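Local coordinates for 2-methyl-aconitate isomerase (Shewanella oneidensis, PDB 5K87), which catalyses the cis-trans isomerization of 2-methyl-aconitate in the 2-methylcitrate cycle of propionate breakdown, at residues G22-L34 and M66-S80. The protein carries 1 engineered substitution. Numbering follows the deposited sequence. Where two conformers were deposited one is given.
Sequences GTSKGVFFRLQDL and MGGATSSTSETVILS. Engineered in segment 66-80: Glu-75 (natural residue Lys).
Val-77 lies against the ring of Phe-28, side by side on one face of a parallel strand pair. Its CB stands over the ring face, a CH-pi contact 4.0 Å from the ring centroid, and its CG1 comes within 3.6 Å of Phe-28 CD2. Phe-28 CG lies anti to its carbonyl carbon (chi1 -73°), which brings the ring across to Val-77. Replacing Phe-28 by an alanine would probably open a gap over Val-77 and leave Ala-115 without its ring partner.

Five backbone bonds run from Val-27 to Leu-31; Leu-79 N to Phe-29 O is 2.9 Å and nearly straight at 169°. On the other face, Leu-34 CD1 meets Ile-78 CD1 at 3.8 Å, and Val-27 CG2 packs on Met-66 CB.

The ends are looser. Between Lys-25 and Glu-75, one water bridges Lys-25 O to Glu-75 N. Lys-25 N still reaches Ser-72 O at 3.0 Å. Here Ser-24 OG hydrogen-bonds one malonate ion, and Ser-71 OG and Ser-72 OG another, in the substrate site. Glu-75 is engineered; its OE1 is buried without a polar partner. At the far end Leu-31 CB meets Ser-80 CB at 3.8 Å, both residues partly exposed.

Strand 24-30 sits between strands 12-21 and 75-81, and strand 89-96 flanks the latter. Helix 113-122 covers the Phe-28 and Leu-79 face, helix 43-53 the Phe-29 and Ile-78 face.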
ATOM      1  N   GLY A  22      -3.782   0.184 -15.539  1.00 10.99           N
ATOM      2  CA  GLY A  22      -3.944  -1.255 -15.446  1.00 11.72           C
ATOM      3  C   GLY A  22      -4.044  -1.676 -13.988  1.00 11.26           C
ATOM      4  O   GLY A  22      -4.788  -1.072 -13.206  1.00 11.67           O
ATOM      5  N   THR A  23      -3.263  -2.684 -13.607  1.00 11.18           N
ATOM      6  CA  THR A  23      -3.268  -3.196 -12.241  1.00 12.36           C
ATOM      7  C   THR A  23      -2.136  -2.626 -11.382  1.00 11.80           C
ATOM      8  O   THR A  23      -1.701  -3.278 -10.433  1.00 11.87           O
ATOM      9  CB  THR A  23      -3.186  -4.731 -12.242  1.00 12.37           C
ATOM     10  OG1 THR A  23      -2.077  -5.162 -13.044  1.00 11.98           O
ATOM     11  CG2 THR A  23      -4.445  -5.321 -12.841  1.00 13.92           C
ATOM     12  N   SER A  24      -1.689  -1.409 -11.694  1.00 11.69           N
ATOM     13  CA  SER A  24      -0.603  -0.756 -10.956  1.00 11.60           C
ATOM     14  C   SER A  24      -0.939   0.683 -10.601  1.00 10.70           C
ATOM     15  O   SER A  24      -1.807   1.294 -11.220  1.00 10.75           O
ATOM     16  CB  SER A  24       0.669  -0.767 -11.787  1.00 11.80           C
ATOM     17  OG  SER A  24       0.972  -2.097 -12.185  1.00 15.27           O
ATOM     18  N   LYS A  25      -0.219   1.231  -9.623  1.00 10.78           N
ATOM     19  CA  LYS A  25      -0.330   2.644  -9.264  1.00 10.48           C
ATOM     20  C   LYS A  25       1.048   3.267  -9.309  1.00 11.84           C
ATOM     21  O   LYS A  25       2.021   2.659  -8.854  1.00 12.02           O
ATOM     22  CB  LYS A  25      -0.899   2.833  -7.849  1.00 12.59           C
ATOM     23  CG  LYS A  25      -2.320   2.333  -7.678  1.00 12.50           C
ATOM     24  CD  LYS A  25      -2.934   2.798  -6.359  1.00 13.72           C
ATOM     25  CE  LYS A  25      -2.380   2.066  -5.144  1.00 12.09           C
ATOM     26  NZ  LYS A  25      -3.120   2.502  -3.923  1.00 12.33           N
ATOM     27  N   GLY A  26       1.129   4.490  -9.817  1.00 10.33           N
ATOM     28  CA  GLY A  26       2.396   5.183  -9.860  1.00 12.09           C
ATOM     29  C   GLY A  26       2.244   6.681  -9.734  1.00 10.10           C
ATOM     30  O   GLY A  26       1.152   7.234  -9.900  1.00 10.56           O
ATOM     31  N   VAL A  27       3.356   7.337  -9.432  1.00 10.39           N
ATOM     32  CA  VAL A  27       3.423   8.786  -9.362  1.00  9.89           C
ATOM     33  C   VAL A  27       4.042   9.300 -10.656  1.00 10.86           C
ATOM     34  O   VAL A  27       5.150   8.889 -11.041  1.00 11.58           O
ATOM     35  CB  VAL A  27       4.245   9.268  -8.145  1.00 10.41           C
ATOM     36  CG1 VAL A  27       4.198  10.781  -8.067  1.00 12.49           C
ATOM     37  CG2 VAL A  27       3.736   8.637  -6.855  1.00 14.40           C
ATOM     38  N   PHE A  28       3.309  10.189 -11.323  1.00 10.08           N
ATOM     39  CA  PHE A  28       3.648  10.714 -12.645  1.00 10.16           C
ATOM     40  C   PHE A  28       4.085  12.165 -12.570  1.00 10.31           C
ATOM     41  O   PHE A  28       3.444  12.977 -11.888  1.00 11.29           O
ATOM     42  CB  PHE A  28       2.413  10.660 -13.545  1.00 10.75           C
ATOM     43  CG  PHE A  28       2.046   9.275 -13.989  1.00  9.75           C
ATOM     44  CD1 PHE A  28       1.582   8.346 -13.078  1.00 11.23           C
ATOM     45  CD2 PHE A  28       2.159   8.901 -15.320  1.00 11.71           C
ATOM     46  CE1 PHE A  28       1.259   7.058 -13.478  1.00 11.66           C
ATOM     47  CE2 PHE A  28       1.821   7.610 -15.734  1.00 12.63           C
ATOM     48  CZ  PHE A  28       1.382   6.697 -14.807  1.00 11.84           C
ATOM     49  N   PHE A  29       5.155  12.495 -13.284  1.00 10.41           N
ATOM     50  CA  PHE A  29       5.688  13.848 -13.350  1.00 11.52           C
ATOM     51  C   PHE A  29       5.909  14.262 -14.792  1.00 10.53           C
ATOM     52  O   PHE A  29       6.397  13.467 -15.614  1.00 11.71           O
ATOM     53  CB  PHE A  29       7.068  13.920 -12.690  1.00 11.74           C
ATOM     54  CG  PHE A  29       7.108  13.465 -11.259  1.00 11.02           C
ATOM     55  CD1 PHE A  29       6.933  14.366 -10.224  1.00 12.60           C
ATOM     56  CD2 PHE A  29       7.358  12.138 -10.953  1.00 12.98           C
ATOM     57  CE1 PHE A  29       6.994  13.942  -8.906  1.00 14.13           C
ATOM     58  CE2 PHE A  29       7.415  11.713  -9.637  1.00 13.85           C
ATOM     59  CZ  PHE A  29       7.236  12.619  -8.617  1.00 14.34           C
ATOM     60  N   ARG A  30       5.607  15.521 -15.093  1.00 11.39           N
ATOM     61  CA  ARG A  30       6.136  16.157 -16.290  1.00 12.41           C
ATOM     62  C   ARG A  30       7.562  16.540 -15.988  1.00 12.38           C
ATOM     63  O   ARG A  30       7.845  17.077 -14.912  1.00 13.88           O
ATOM     64  CB  ARG A  30       5.416  17.467 -16.580  1.00 15.59           C
ATOM     65  CG  ARG A  30       4.045  17.400 -17.185  1.00 19.87           C
ATOM     66  CD  ARG A  30       3.693  18.754 -17.841  1.00 20.97           C
ATOM     67  NE  ARG A  30       3.894  19.863 -16.912  1.00 20.73           N
ATOM     68  CZ  ARG A  30       3.614  21.137 -17.172  1.00 24.36           C
ATOM     69  NH1 ARG A  30       3.109  21.483 -18.350  1.00 30.84           N
ATOM     70  NH2 ARG A  30       3.838  22.062 -16.246  1.00 21.72           N
ATOM     71  N   LEU A  31       8.456  16.298 -16.937  0.59 12.75           N
ATOM     72  CA  LEU A  31       9.863  16.626 -16.764  0.59 14.87           C
ATOM     73  C   LEU A  31      10.071  18.066 -16.296  0.59 13.66           C
ATOM     74  O   LEU A  31      10.821  18.320 -15.355  0.59 14.52           O
ATOM     75  CB  LEU A  31      10.607  16.383 -18.074  0.59 14.30           C
ATOM     76  CG  LEU A  31      12.088  16.755 -18.095  0.59 15.18           C
ATOM     77  CD1 LEU A  31      12.875  15.871 -17.139  0.59 17.37           C
ATOM     78  CD2 LEU A  31      12.634  16.627 -19.505  0.59 17.71           C
ATOM     79  N   GLN A  32       9.378  19.000 -16.932  1.00 13.73           N
ATOM     80  CA  GLN A  32       9.559  20.417 -16.612  1.00 14.95           C
ATOM     81  C   GLN A  32       9.097  20.814 -15.205  1.00 16.90           C
ATOM     82  O   GLN A  32       9.446  21.892 -14.718  1.00 17.20           O
ATOM     83  CB  GLN A  32       8.885  21.307 -17.659  1.00 17.89           C
ATOM     84  CG  GLN A  32       7.374  21.306 -17.579  1.00 21.30           C
ATOM     85  CD  GLN A  32       6.721  21.904 -18.806  1.00 32.40           C
ATOM     86  OE1 GLN A  32       6.487  23.108 -18.870  1.00 37.14           O
ATOM     87  NE2 GLN A  32       6.414  21.058 -19.785  1.00 31.01           N
ATOM     88  N   ASP A  33       8.313  19.960 -14.558  1.00 13.87           N
ATOM     89  CA  ASP A  33       7.856  20.231 -13.196  1.00 15.03           C
ATOM     90  C   ASP A  33       8.872  19.801 -12.140  1.00 14.07           C
ATOM     91  O   ASP A  33       8.754  20.169 -10.973  1.00 15.36           O
ATOM     92  CB  ASP A  33       6.518  19.541 -12.941  1.00 14.42           C
ATOM     93  CG  ASP A  33       5.384  20.147 -13.747  1.00 16.12           C
ATOM     94  OD1 ASP A  33       5.454  21.359 -14.054  1.00 18.21           O
ATOM     95  OD2 ASP A  33       4.415  19.425 -14.062  1.00 15.01           O
ATOM     96  N   LEU A  34       9.864  19.018 -12.540  1.00 13.03           N
ATOM     97  CA  LEU A  34      10.864  18.539 -11.591  1.00 14.13           C
ATOM     98  C   LEU A  34      11.837  19.646 -11.226  1.00 15.31           C
ATOM     99  O   LEU A  34      12.076  20.547 -12.031  1.00 15.26           O
ATOM    100  CB  LEU A  34      11.645  17.375 -12.197  1.00 14.40           C
ATOM    101  CG  LEU A  34      10.843  16.107 -12.500  1.00 13.91           C
ATOM    102  CD1 LEU A  34      11.704  15.094 -13.241  1.00 15.51           C
ATOM    103  CD2 LEU A  34      10.282  15.519 -11.207  1.00 14.99           C
ATOM    104  N   MET A  66       4.564   7.819  -0.914  1.00 10.22           N
ATOM    105  CA  MET A  66       3.431   7.480  -1.761  1.00 10.39           C
ATOM    106  C   MET A  66       3.359   6.010  -2.146  1.00 11.51           C
ATOM    107  O   MET A  66       2.354   5.570  -2.706  1.00 11.95           O
ATOM    108  CB  MET A  66       3.501   8.288  -3.052  1.00 10.99           C
ATOM    109  CG  MET A  66       3.387   9.779  -2.851  1.00 11.88           C
ATOM    110  SD  MET A  66       1.851  10.308  -2.087  1.00 13.13           S
ATOM    111  CE  MET A  66       0.627   9.781  -3.283  1.00 15.30           C
ATOM    112  N   GLY A  67       4.408   5.239  -1.883  1.00 10.69           N
ATOM    113  CA  GLY A  67       4.414   3.848  -2.290  1.00 11.16           C
ATOM    114  C   GLY A  67       3.467   3.003  -1.464  1.00 11.47           C
ATOM    115  O   GLY A  67       3.072   3.381  -0.357  1.00 12.18           O
ATOM    116  N   GLY A  68       3.124   1.838  -2.002  1.00 11.48           N
ATOM    117  CA  GLY A  68       2.217   0.921  -1.337  1.00 13.68           C
ATOM    118  C   GLY A  68       2.887  -0.368  -0.908  1.00 13.20           C
ATOM    119  O   GLY A  68       2.207  -1.349  -0.587  1.00 13.91           O
ATOM    120  N   ALA A  69       4.217  -0.363  -0.891  1.00 12.18           N
ATOM    121  CA  ALA A  69       5.005  -1.478  -0.364  1.00 13.29           C
ATOM    122  C   ALA A  69       4.881  -2.768  -1.177  1.00 12.43           C
ATOM    123  O   ALA A  69       5.063  -3.862  -0.644  1.00 13.68           O
ATOM    124  CB  ALA A  69       4.674  -1.730   1.116  1.00 17.12           C
ATOM    125  N   THR A  70       4.586  -2.634  -2.466  1.00 11.21           N
ATOM    126  CA  THR A  70       4.629  -3.748  -3.398  1.00 11.71           C
ATOM    127  C   THR A  70       5.268  -3.230  -4.676  1.00 11.63           C
ATOM    128  O   THR A  70       5.288  -2.016  -4.926  1.00 12.12           O
ATOM    129  CB  THR A  70       3.236  -4.308  -3.732  1.00 12.76           C
ATOM    130  OG1 THR A  70       2.517  -3.347  -4.517  1.00 12.54           O
ATOM    131  CG2 THR A  70       2.448  -4.642  -2.470  1.00 14.47           C
ATOM    132  N   SER A  71       5.778  -4.137  -5.501  1.00 11.40           N
ATOM    133  CA  SER A  71       6.424  -3.712  -6.733  1.00 13.35           C
ATOM    134  C   SER A  71       5.443  -2.955  -7.638  1.00 12.53           C
ATOM    135  O   SER A  71       5.836  -2.004  -8.327  1.00 15.16           O
ATOM    136  CB  SER A  71       7.055  -4.902  -7.468  1.00 15.52           C
ATOM    137  OG  SER A  71       6.078  -5.782  -7.976  1.00 17.45           O
ATOM    138  N   SER A  72       4.174  -3.354  -7.614  1.00 12.03           N
ATOM    139  CA  SER A  72       3.202  -2.725  -8.502  0.56 12.99           C
ATOM    140  C   SER A  72       2.676  -1.398  -7.960  1.00 12.75           C
ATOM    141  O   SER A  72       1.881  -0.732  -8.624  1.00 13.60           O
ATOM    142  CB  SER A  72       2.054  -3.683  -8.819  0.56 17.05           C
ATOM    143  OG  SER A  72       1.495  -4.208  -7.634  0.56 15.91           O
ATOM    144  N   THR A  73       3.138  -1.003  -6.775  1.00 11.11           N
ATOM    145  CA  THR A  73       2.785   0.287  -6.187  1.00 11.02           C
ATOM    146  C   THR A  73       4.012   1.054  -5.709  1.00 12.10           C
ATOM    147  O   THR A  73       3.890   1.925  -4.845  1.00 15.47           O
ATOM    148  CB  THR A  73       1.809   0.147  -4.997  1.00 12.30           C
ATOM    149  OG1 THR A  73       2.423  -0.617  -3.953  1.00 13.66           O
ATOM    150  CG2 THR A  73       0.516  -0.524  -5.419  1.00 13.61           C
ATOM    151  N   SER A  74       5.188   0.752  -6.257  1.00 10.94           N
ATOM    152  CA  SER A  74       6.407   1.482  -5.915  1.00 11.03           C
ATOM    153  C   SER A  74       7.033   1.921  -7.233  1.00 10.67           C
ATOM    154  O   SER A  74       8.089   1.440  -7.644  1.00 12.12           O
ATOM    155  CB  SER A  74       7.345   0.599  -5.086  1.00 11.28           C
ATOM    156  OG  SER A  74       8.431   1.343  -4.531  1.00 11.56           O
ATOM    157  N   GLU A  75       6.323   2.831  -7.902  1.00 11.14           N
ATOM    158  CA  GLU A  75       6.498   3.109  -9.325  1.00 11.42           C
ATOM    159  C   GLU A  75       6.452   4.600  -9.591  1.00 11.35           C
ATOM    160  O   GLU A  75       5.591   5.313  -9.050  1.00 11.10           O
ATOM    161  CB  GLU A  75       5.411   2.407 -10.157  1.00 11.88           C
ATOM    162  CG  GLU A  75       5.484   0.889 -10.074  1.00 13.34           C
ATOM    163  CD  GLU A  75       4.673   0.158 -11.124  1.00 14.10           C
ATOM    164  OE1 GLU A  75       3.851   0.764 -11.828  1.00 16.71           O
ATOM    165  OE2 GLU A  75       4.873  -1.065 -11.259  1.00 16.69           O
ATOM    166  N   THR A  76       7.362   5.058 -10.446  1.00 10.46           N
ATOM    167  CA  THR A  76       7.405   6.449 -10.862  1.00 10.90           C
ATOM    168  C   THR A  76       7.540   6.560 -12.368  1.00 10.20           C
ATOM    169  O   THR A  76       8.091   5.668 -13.029  1.00 11.46           O
ATOM    170  CB  THR A  76       8.567   7.199 -10.190  1.00 11.69           C
ATOM    171  OG1 THR A  76       9.816   6.588 -10.553  1.00 13.42           O
ATOM    172  CG2 THR A  76       8.396   7.189  -8.665  1.00 13.65           C
ATOM    173  N   VAL A  77       7.033   7.664 -12.904  1.00 10.32           N
ATOM    174  CA  VAL A  77       7.018   7.894 -14.342  1.00 10.12           C
ATOM    175  C   VAL A  77       7.370   9.350 -14.611  1.00 10.15           C
ATOM    176  O   VAL A  77       6.838  10.256 -13.956  1.00 11.09           O
ATOM    177  CB  VAL A  77       5.617   7.602 -14.924  1.00 11.15           C
ATOM    178  CG1 VAL A  77       5.529   8.016 -16.383  1.00 12.46           C
ATOM    179  CG2 VAL A  77       5.251   6.132 -14.754  1.00 12.13           C
ATOM    180  N   ILE A  78       8.279   9.575 -15.558  1.00 10.15           N
ATOM    181  CA  ILE A  78       8.601  10.924 -16.009  1.00 11.30           C
ATOM    182  C   ILE A  78       8.307  11.027 -17.498  1.00 10.39           C
ATOM    183  O   ILE A  78       8.818  10.233 -18.295  1.00 11.64           O
ATOM    184  CB  ILE A  78      10.076  11.274 -15.741  1.00 11.11           C
ATOM    185  CG1 ILE A  78      10.356  11.264 -14.236  1.00 12.98           C
ATOM    186  CG2 ILE A  78      10.436  12.639 -16.342  1.00 12.56           C
ATOM    187  CD1 ILE A  78      11.830  11.327 -13.893  1.00 15.08           C
ATOM    188  N   LEU A  79       7.471  11.995 -17.857  1.00 10.95           N
ATOM    189  CA  LEU A  79       7.069  12.196 -19.242  1.00 11.36           C
ATOM    190  C   LEU A  79       7.528  13.553 -19.743  1.00 11.75           C
ATOM    191  O   LEU A  79       7.579  14.519 -18.974  1.00 12.76           O
ATOM    192  CB  LEU A  79       5.548  12.100 -19.367  1.00 12.37           C
ATOM    193  CG  LEU A  79       4.957  10.783 -18.849  1.00 13.26           C
ATOM    194  CD1 LEU A  79       3.454  10.696 -19.041  1.00 18.86           C
ATOM    195  CD2 LEU A  79       5.623   9.592 -19.513  1.00 13.64           C
ATOM    196  N   SER A  80       7.826  13.630 -21.036  1.00 12.10           N
ATOM    197  CA  SER A  80       8.286  14.864 -21.657  1.00 13.06           C
ATOM    198  C   SER A  80       7.903  14.853 -23.128  1.00 13.31           C
ATOM    199  O   SER A  80       7.546  13.812 -23.682  1.00 13.75           O
ATOM    200  CB  SER A  80       9.799  14.964 -21.537  1.00 15.11           C
ATOM    201  OG  SER A  80      10.416  13.809 -22.074  1.00 19.11           O
TER
HETATM  202  O   HOH W   1       3.715   3.887  -6.917  1.00 18.72           O